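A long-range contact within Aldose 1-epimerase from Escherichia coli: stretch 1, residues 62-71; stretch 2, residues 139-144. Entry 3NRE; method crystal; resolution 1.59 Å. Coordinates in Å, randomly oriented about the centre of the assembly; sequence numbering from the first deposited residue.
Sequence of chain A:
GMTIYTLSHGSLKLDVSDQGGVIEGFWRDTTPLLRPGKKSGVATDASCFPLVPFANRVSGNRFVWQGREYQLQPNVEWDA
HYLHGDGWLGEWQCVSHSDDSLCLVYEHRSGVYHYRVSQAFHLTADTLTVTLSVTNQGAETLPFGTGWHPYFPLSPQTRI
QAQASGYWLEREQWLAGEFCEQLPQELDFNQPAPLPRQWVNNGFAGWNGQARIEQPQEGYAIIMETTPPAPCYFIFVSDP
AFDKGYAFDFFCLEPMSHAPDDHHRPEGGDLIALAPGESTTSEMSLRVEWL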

# COMPACT_ATOMS: atom_id res chain seq x y z
N ARG A 62 -9.19 2.91 18.60
CA ARG A 62 -10.29 2.09 19.09
C ARG A 62 -11.43 2.02 18.09
O ARG A 62 -11.54 2.85 17.17
N PHE A 63 -12.28 1.01 18.26
CA PHE A 63 -13.44 0.84 17.41
C PHE A 63 -14.40 -0.15 18.07
O PHE A 63 -14.01 -0.89 18.94
N VAL A 64 -15.64 -0.08 17.65
CA VAL A 64 -16.67 -1.01 18.10
C VAL A 64 -16.98 -1.93 16.94
O VAL A 64 -17.18 -1.48 15.82
N TRP A 65 -17.01 -3.22 17.21
CA TRP A 65 -17.45 -4.20 16.21
C TRP A 65 -18.38 -5.21 16.86
O TRP A 65 -18.02 -5.85 17.85
N GLN A 66 -19.57 -5.34 16.27
CA GLN A 66 -20.61 -6.25 16.77
C GLN A 66 -20.80 -6.12 18.29
O GLN A 66 -20.78 -7.10 19.05
N GLY A 67 -20.98 -4.87 18.71
CA GLY A 67 -21.18 -4.54 20.11
C GLY A 67 -20.01 -4.63 21.08
O GLY A 67 -20.22 -4.49 22.28
N ARG A 68 -18.78 -4.79 20.60
CA ARG A 68 -17.65 -4.93 21.52
C ARG A 68 -16.57 -3.88 21.20
O ARG A 68 -16.31 -3.61 20.01
N GLU A 69 -15.99 -3.30 22.26
CA GLU A 69 -15.00 -2.22 22.13
C GLU A 69 -13.61 -2.83 22.05
O GLU A 69 -13.22 -3.58 22.93
N TYR A 70 -12.88 -2.53 20.98
CA TYR A 70 -11.54 -3.05 20.78
C TYR A 70 -10.58 -1.87 20.84
O TYR A 70 -10.92 -0.77 20.37
N GLN A 71 -9.39 -2.09 21.41
CA GLN A 71 -8.40 -1.01 21.54
C GLN A 71 -7.06 -1.45 21.02
O GLN A 71 -6.62 -2.57 21.25
N ALA A 139 -10.88 -15.67 17.52
CA ALA A 139 -12.07 -16.33 18.08
C ALA A 139 -13.38 -15.60 17.70
O ALA A 139 -14.47 -16.13 17.91
N GLU A 140 -13.26 -14.41 17.10
CA GLU A 140 -14.40 -13.59 16.69
C GLU A 140 -14.27 -12.99 15.29
O GLU A 140 -13.16 -12.68 14.83
N THR A 141 -15.42 -12.78 14.65
CA THR A 141 -15.47 -12.06 13.37
C THR A 141 -14.97 -10.61 13.52
O THR A 141 -15.38 -9.94 14.46
N LEU A 142 -14.06 -10.17 12.62
CA LEU A 142 -13.53 -8.78 12.59
C LEU A 142 -13.50 -8.27 11.16
O LEU A 142 -13.58 -9.08 10.22
N PRO A 143 -13.45 -6.95 10.97
CA PRO A 143 -13.45 -6.39 9.62
C PRO A 143 -12.02 -6.19 9.09
O PRO A 143 -11.16 -5.61 9.78
N PHE A 144 -11.79 -6.72 7.88
CA PHE A 144 -10.48 -6.81 7.28
C PHE A 144 -10.36 -5.98 6.01
O PHE A 144 -11.31 -5.75 5.26

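A β-hairpin often presents one face to the protein and the other to solvent, and the rotamers on the inward face then set the shape of the contact. Residues 62-71 of this epimerase illustrate the principle. Strands 62-65 and 68-71 are joined by a type I' turn from Trp65 to Arg68, and Phe63, Trp65, Arg68 and Tyr70 direct their CA-to-CB bonds toward residues 139-144. On the other face, Arg62 adopts p at chi1, chi2 and chi3, curling its guanidinium into a salt bridge with Glu69 (NH2 to OE1, 2.9 Å).

Trp65 is central. With chi1 t and chi2 near -101°, its indole lies so that one face receives Pro143 CD, 3.6 Å from Trp65 CD2, and Leu142 CA, 3.9 Å from Trp65 NE1; both are CH-π contacts. The proline ring, puckered C-gamma endo, lies against the indole, with CD its closest atom.

Leu142 shows that a CA-to-CB direction need not decide a side chain's role. That bond points away from the hairpin, yet chi1 m and chi2 t bring CD2 back to it. There CD2 lies over one face of Tyr70, 3.8 Å from Tyr70 CZ, and at the edge of Phe63, 4.3 Å from Phe63 CE2. The rings hold different rotamers, p for Phe63 and m for Tyr70, but converge on this one methyl.

Nearer solvent, longer polar side chains take over. Arg68, extended with chi1 through chi3 all t, reaches Glu140, whose chi1 and chi2 are both m; Arg68 NH1 remains 4.4 Å from Glu140 OE2, beyond a salt bridge. Gln66 (chi1 m, chi2 t) places NE2 3.8 Å from Thr141 CG2. A water joins the stretches here, donating to Gln66 OE1 at 3.2 Å and to Thr141 O at 2.7 Å.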

# COMPACT_ATOMS: atom_id res chain seq x y z
CB ARG A 62 -10.78 2.55 20.47
CG ARG A 62 -11.00 4.04 20.66
CD ARG A 62 -12.17 4.58 19.93
NE ARG A 62 -13.42 3.83 20.17
CZ ARG A 62 -14.50 3.95 19.41
NH1 ARG A 62 -14.55 4.87 18.44
NH2 ARG A 62 -15.54 3.17 19.63
CB PHE A 63 -13.03 0.40 15.97
CG PHE A 63 -12.42 -0.97 15.87
CD1 PHE A 63 -11.06 -1.16 16.02
CD2 PHE A 63 -13.24 -2.08 15.61
CE1 PHE A 63 -10.52 -2.43 15.92
CE2 PHE A 63 -12.68 -3.35 15.51
CZ PHE A 63 -11.32 -3.52 15.68
CB VAL A 64 -17.96 -0.32 18.49
CG1 VAL A 64 -19.01 -1.39 18.88
CG2 VAL A 64 -17.75 0.63 19.65
CB TRP A 65 -16.24 -4.88 15.56
CG TRP A 65 -16.65 -5.82 14.47
CD1 TRP A 65 -16.74 -7.17 14.54
CD2 TRP A 65 -17.12 -5.45 13.16
NE1 TRP A 65 -17.21 -7.68 13.35
CE2 TRP A 65 -17.46 -6.65 12.49
CE3 TRP A 65 -17.29 -4.22 12.50
CZ2 TRP A 65 -17.94 -6.66 11.17
CZ3 TRP A 65 -17.78 -4.24 11.19
CH2 TRP A 65 -18.10 -5.44 10.54
CB GLN A 66 -20.35 -7.71 16.31
CG GLN A 66 -20.80 -7.96 14.84
CD GLN A 66 -20.21 -9.23 14.20
OE1 GLN A 66 -20.00 -10.24 14.87
NE2 GLN A 66 -19.93 -9.16 12.89
CB ARG A 68 -17.08 -6.34 21.48
CG ARG A 68 -15.75 -6.51 22.21
CD ARG A 68 -15.45 -7.99 22.50
NE ARG A 68 -14.03 -8.22 22.79
CZ ARG A 68 -13.43 -9.41 22.73
NH1 ARG A 68 -14.11 -10.51 22.41
NH2 ARG A 68 -12.13 -9.51 22.99
CB GLU A 69 -15.11 -1.22 23.30
CG GLU A 69 -14.00 -0.13 23.41
CD GLU A 69 -14.23 1.14 22.56
OE1 GLU A 69 -15.27 1.26 21.86
OE2 GLU A 69 -13.35 2.03 22.59
CB TYR A 70 -11.43 -3.71 19.40
CG TYR A 70 -12.17 -5.01 19.29
CD1 TYR A 70 -11.60 -6.18 19.75
CD2 TYR A 70 -13.45 -5.06 18.77
CE1 TYR A 70 -12.28 -7.38 19.66
CE2 TYR A 70 -14.15 -6.26 18.68
CZ TYR A 70 -13.55 -7.40 19.12
OH TYR A 70 -14.22 -8.60 19.03
CB GLN A 71 -8.32 -0.49 22.97
CG GLN A 71 -9.73 -0.05 23.41
CD GLN A 71 -9.81 0.76 24.70
OE1 GLN A 71 -8.90 0.71 25.54
NE2 GLN A 71 -10.92 1.49 24.87
CB ALA A 139 -11.94 -16.44 19.60
CB GLU A 140 -14.56 -12.41 17.67
CG GLU A 140 -14.63 -12.80 19.15
CD GLU A 140 -15.93 -13.53 19.51
OE1 GLU A 140 -16.85 -13.63 18.65
OE2 GLU A 140 -16.02 -14.01 20.66
CB THR A 141 -16.93 -11.98 12.91
OG1 THR A 141 -17.41 -13.31 12.76
CG2 THR A 141 -17.06 -11.20 11.59
CB LEU A 142 -12.14 -8.71 13.19
CG LEU A 142 -12.03 -8.86 14.72
CD1 LEU A 142 -10.59 -8.99 15.18
CD2 LEU A 142 -12.68 -7.67 15.43
CB PRO A 143 -14.21 -5.06 9.81
CG PRO A 143 -13.76 -4.59 11.14
CD PRO A 143 -13.70 -5.89 11.97
CB PHE A 144 -10.12 -8.26 6.94
CG PHE A 144 -9.68 -9.12 8.14
CD1 PHE A 144 -10.61 -9.60 9.03
CD2 PHE A 144 -8.37 -9.54 8.30
CE1 PHE A 144 -10.23 -10.38 10.10
CE2 PHE A 144 -7.99 -10.36 9.39
CZ PHE A 144 -8.92 -10.80 10.25
O HOH W 1 -17.25 -9.99 16.41